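Local coordinates for polymeric Immunoglobulin Receptor (Oncorhynchus mykiss, PDB 5F1S), which probably binds polymeric immunoglobulins and carries them to mucosal surfaces, its ectodomain being the source of secretory component, at residues S85-C90 / S105-V110. Residues are numbered along the deposited sequence; the frame is centred on the assembly and turned at random.
Sequences SGWYWC and SLHINV
Trp87 and His107 pair across antiparallel strands 86-92 and 103-111, the F and G strands of a V-set immunoglobulin domain, at a non-hydrogen-bonded position, and illustrate how one hairpin serves two environments. The inner face is buried and closely filled, hemmed in by Trp33 and by Met77 of the opposite sheet, which touches both Tyr88 and Ile108. Tyr88, its phenol tied to Asp84 O in the tyrosine corner familiar from immunoglobulin folds, turns ring atom CD1 to Ile108 CD1 at 3.7 Å, the two side chains crossing at about a right angle. Leu106 CD2 lies against Tyr88 CB, and Cys90 forms the intersheet disulfide with Cys20.

The outer face is more open to solvent and held by ring surfaces. Chi1 of Trp87 (-74°) puts CG beside the backbone N; the ring reaches back over the neighbouring strand, CE3 3.3 Å from Leu106 C. His107 CB sits 3.6 Å from the centroid of its six-membered ring, and the imidazole edge meets its five-membered ring in a T-shaped (edge-to-face) stack, planes at 67°. Ser105 CB likewise stands over the six-membered ring of Trp89, 3.5 Å from its centroid, while Trp89 NE1 is hydrogen-bonded to Gly36 O. An alanine at Trp89 would probably leave Ser105 CB without its aromatic cover and Gly36 O without that donor.

Between the faces, Gly86 and Ile108 exchange two backbone hydrogen bonds, as do Tyr88 and Leu106. Beyond them Val110 N donates to Ser85 OG (2.9 Å, 164° at the hydrogen), also hydrogen-bonded to Lys82 O. The chemistry thus implies a division of labour: backbone hydrogen bonds hold the register, apolar groups pack into the sandwich core, and indole rings packed over CB groups line the solvent side.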
ATOM      1  N   SER A  85       0.105  -0.526  13.668  1.00 31.41           N
ATOM      2  CA  SER A  85       1.002  -1.622  13.322  1.00 32.77           C
ATOM      3  C   SER A  85       0.991  -2.732  14.370  1.00 33.07           C
ATOM      4  O   SER A  85       0.937  -2.462  15.567  1.00 35.36           O
ATOM      5  CB  SER A  85       2.429  -1.106  13.209  1.00 35.79           C
ATOM      6  OG  SER A  85       2.567  -0.177  12.187  1.00 34.63           O
ATOM      7  N   GLY A  86       1.101  -3.976  13.918  1.00 33.15           N
ATOM      8  CA  GLY A  86       1.164  -5.094  14.835  1.00 34.26           C
ATOM      9  C   GLY A  86       0.483  -6.328  14.284  1.00 33.90           C
ATOM     10  O   GLY A  86       0.154  -6.427  13.092  1.00 31.96           O
ATOM     11  N   TRP A  87       0.347  -7.284  15.179  1.00 32.44           N
ATOM     12  CA  TRP A  87      -0.232  -8.568  14.831  1.00 32.28           C
ATOM     13  C   TRP A  87      -1.748  -8.532  14.992  1.00 29.89           C
ATOM     14  O   TRP A  87      -2.267  -7.964  15.967  1.00 32.27           O
ATOM     15  CB  TRP A  87       0.366  -9.666  15.720  1.00 35.39           C
ATOM     16  CG  TRP A  87       1.773  -9.998  15.328  1.00 33.64           C
ATOM     17  CD1 TRP A  87       2.919  -9.521  15.897  1.00 38.15           C
ATOM     18  CD2 TRP A  87       2.178 -10.862  14.271  1.00 34.32           C
ATOM     19  NE1 TRP A  87       4.005 -10.042  15.255  1.00 36.36           N
ATOM     20  CE2 TRP A  87       3.591 -10.880  14.261  1.00 35.08           C
ATOM     21  CE3 TRP A  87       1.489 -11.633  13.323  1.00 35.42           C
ATOM     22  CZ2 TRP A  87       4.325 -11.611  13.321  1.00 37.20           C
ATOM     23  CZ3 TRP A  87       2.233 -12.396  12.399  1.00 38.38           C
ATOM     24  CH2 TRP A  87       3.634 -12.365  12.402  1.00 37.24           C
ATOM     25  N   TYR A  88      -2.423  -9.185  14.051  1.00 32.06           N
ATOM     26  CA  TYR A  88      -3.874  -9.340  14.040  1.00 32.31           C
ATOM     27  C   TYR A  88      -4.250 -10.791  13.752  1.00 31.92           C
ATOM     28  O   TYR A  88      -3.471 -11.559  13.168  1.00 31.65           O
ATOM     29  CB  TYR A  88      -4.486  -8.434  12.984  1.00 29.46           C
ATOM     30  CG  TYR A  88      -4.372  -6.961  13.292  1.00 29.97           C
ATOM     31  CD1 TYR A  88      -3.188  -6.265  13.039  1.00 29.90           C
ATOM     32  CD2 TYR A  88      -5.424  -6.279  13.859  1.00 30.00           C
ATOM     33  CE1 TYR A  88      -3.097  -4.908  13.301  1.00 31.40           C
ATOM     34  CE2 TYR A  88      -5.340  -4.919  14.148  1.00 31.84           C
ATOM     35  CZ  TYR A  88      -4.163  -4.246  13.868  1.00 32.99           C
ATOM     36  OH  TYR A  88      -4.104  -2.909  14.147  1.00 31.35           O
ATOM     37  N   TRP A  89      -5.465 -11.169  14.177  1.00 31.48           N
ATOM     38  CA  TRP A  89      -5.952 -12.549  14.044  1.00 31.30           C
ATOM     39  C   TRP A  89      -7.350 -12.596  13.449  1.00 29.87           C
ATOM     40  O   TRP A  89      -8.216 -11.860  13.886  1.00 32.29           O
ATOM     41  CB  TRP A  89      -6.025 -13.275  15.395  1.00 31.01           C
ATOM     42  CG  TRP A  89      -4.745 -13.323  16.092  1.00 33.49           C
ATOM     43  CD1 TRP A  89      -4.160 -12.292  16.809  1.00 34.16           C
ATOM     44  CD2 TRP A  89      -3.842 -14.420  16.163  1.00 34.40           C
ATOM     45  NE1 TRP A  89      -2.963 -12.709  17.314  1.00 36.24           N
ATOM     46  CE2 TRP A  89      -2.730 -13.992  16.918  1.00 34.40           C
ATOM     47  CE3 TRP A  89      -3.835 -15.723  15.637  1.00 35.11           C
ATOM     48  CZ2 TRP A  89      -1.648 -14.835  17.190  1.00 38.37           C
ATOM     49  CZ3 TRP A  89      -2.755 -16.533  15.894  1.00 38.83           C
ATOM     50  CH2 TRP A  89      -1.677 -16.080  16.671  1.00 36.95           C
ATOM     51  N   CYS A  90      -7.517 -13.408  12.410  1.00 28.35           N
ATOM     52  CA  CYS A  90      -8.810 -13.946  11.983  1.00 29.06           C
ATOM     53  C   CYS A  90      -9.258 -14.970  13.003  1.00 32.12           C
ATOM     54  O   CYS A  90      -8.461 -15.842  13.354  1.00 31.50           O
ATOM     55  CB  CYS A  90      -8.666 -14.686  10.644  1.00 28.14           C
ATOM     56  SG  CYS A  90      -8.044 -13.858   9.215  1.00 32.48           S
ATOM     57  N   SER A 105      -3.027 -15.707  11.906  1.00 30.46           N
ATOM     58  CA  SER A 105      -2.490 -14.394  12.208  1.00 31.70           C
ATOM     59  C   SER A 105      -1.858 -13.760  10.970  1.00 29.67           C
ATOM     60  O   SER A 105      -1.451 -14.432  10.018  1.00 33.18           O
ATOM     61  CB  SER A 105      -1.410 -14.441  13.292  1.00 36.36           C
ATOM     62  OG  SER A 105      -0.417 -15.365  12.886  1.00 38.76           O
ATOM     63  N   LEU A 106      -1.665 -12.452  11.059  1.00 31.96           N
ATOM     64  CA  LEU A 106      -0.773 -11.787  10.114  1.00 35.32           C
ATOM     65  C   LEU A 106      -0.331 -10.491  10.756  1.00 31.96           C
ATOM     66  O   LEU A 106      -0.972  -9.966  11.666  1.00 30.16           O
ATOM     67  CB  LEU A 106      -1.401 -11.520   8.757  1.00 37.97           C
ATOM     68  CG  LEU A 106      -2.219 -10.226   8.682  1.00 38.96           C
ATOM     69  CD1 LEU A 106      -2.665  -9.982   7.306  1.00 44.17           C
ATOM     70  CD2 LEU A 106      -3.381 -10.383   9.613  1.00 40.27           C
ATOM     71  N   HIS A 107       0.781  -9.977  10.258  1.00 32.93           N
ATOM     72  CA  HIS A 107       1.348  -8.759  10.788  1.00 32.29           C
ATOM     73  C   HIS A 107       1.072  -7.652   9.789  1.00 31.19           C
ATOM     74  O   HIS A 107       1.201  -7.859   8.591  1.00 30.84           O
ATOM     75  CB  HIS A 107       2.870  -8.873  11.029  1.00 34.63           C
ATOM     76  CG  HIS A 107       3.452  -7.661  11.691  1.00 33.91           C
ATOM     77  ND1 HIS A 107       4.023  -6.626  10.979  1.00 34.92           N
ATOM     78  CD2 HIS A 107       3.508  -7.298  12.995  1.00 33.69           C
ATOM     79  CE1 HIS A 107       4.420  -5.684  11.821  1.00 35.84           C
ATOM     80  NE2 HIS A 107       4.112  -6.067  13.048  1.00 35.83           N
ATOM     81  N   ILE A 108       0.694  -6.486  10.295  1.00 31.38           N
ATOM     82  CA  ILE A 108       0.463  -5.297   9.475  1.00 31.83           C
ATOM     83  C   ILE A 108       1.468  -4.236   9.920  1.00 31.11           C
ATOM     84  O   ILE A 108       1.512  -3.873  11.097  1.00 31.90           O
ATOM     85  CB  ILE A 108      -0.974  -4.756   9.615  1.00 31.38           C
ATOM     86  CG1 ILE A 108      -1.983  -5.821   9.239  1.00 34.24           C
ATOM     87  CG2 ILE A 108      -1.150  -3.523   8.772  1.00 33.85           C
ATOM     88  CD1 ILE A 108      -3.519  -5.395   9.456  1.00 35.66           C
ATOM     89  N   ASN A 109       2.290  -3.768   8.987  1.00 31.45           N
ATOM     90  CA  ASN A 109       3.291  -2.737   9.274  1.00 32.66           C
ATOM     91  C   ASN A 109       2.846  -1.483   8.552  1.00 31.74           C
ATOM     92  O   ASN A 109       2.796  -1.465   7.321  1.00 35.39           O
ATOM     93  CB  ASN A 109       4.673  -3.194   8.799  1.00 36.27           C
ATOM     94  CG  ASN A 109       5.765  -2.218   9.200  1.00 37.82           C
ATOM     95  OD1 ASN A 109       5.633  -1.505  10.201  1.00 44.12           O
ATOM     96  ND2 ASN A 109       6.832  -2.172   8.411  1.00 44.15           N
ATOM     97  N   VAL A 110       2.491  -0.449   9.308  1.00 32.20           N
ATOM     98  CA  VAL A 110       1.994   0.789   8.735  1.00 31.39           C
ATOM     99  C   VAL A 110       3.166   1.758   8.689  1.00 34.96           C
ATOM    100  O   VAL A 110       3.713   2.122   9.728  1.00 36.45           O
ATOM    101  CB  VAL A 110       0.834   1.375   9.543  1.00 30.41           C
ATOM    102  CG1 VAL A 110       0.275   2.610   8.821  1.00 30.73           C
ATOM    103  CG2 VAL A 110      -0.263   0.370   9.687  1.00 30.59           C
TER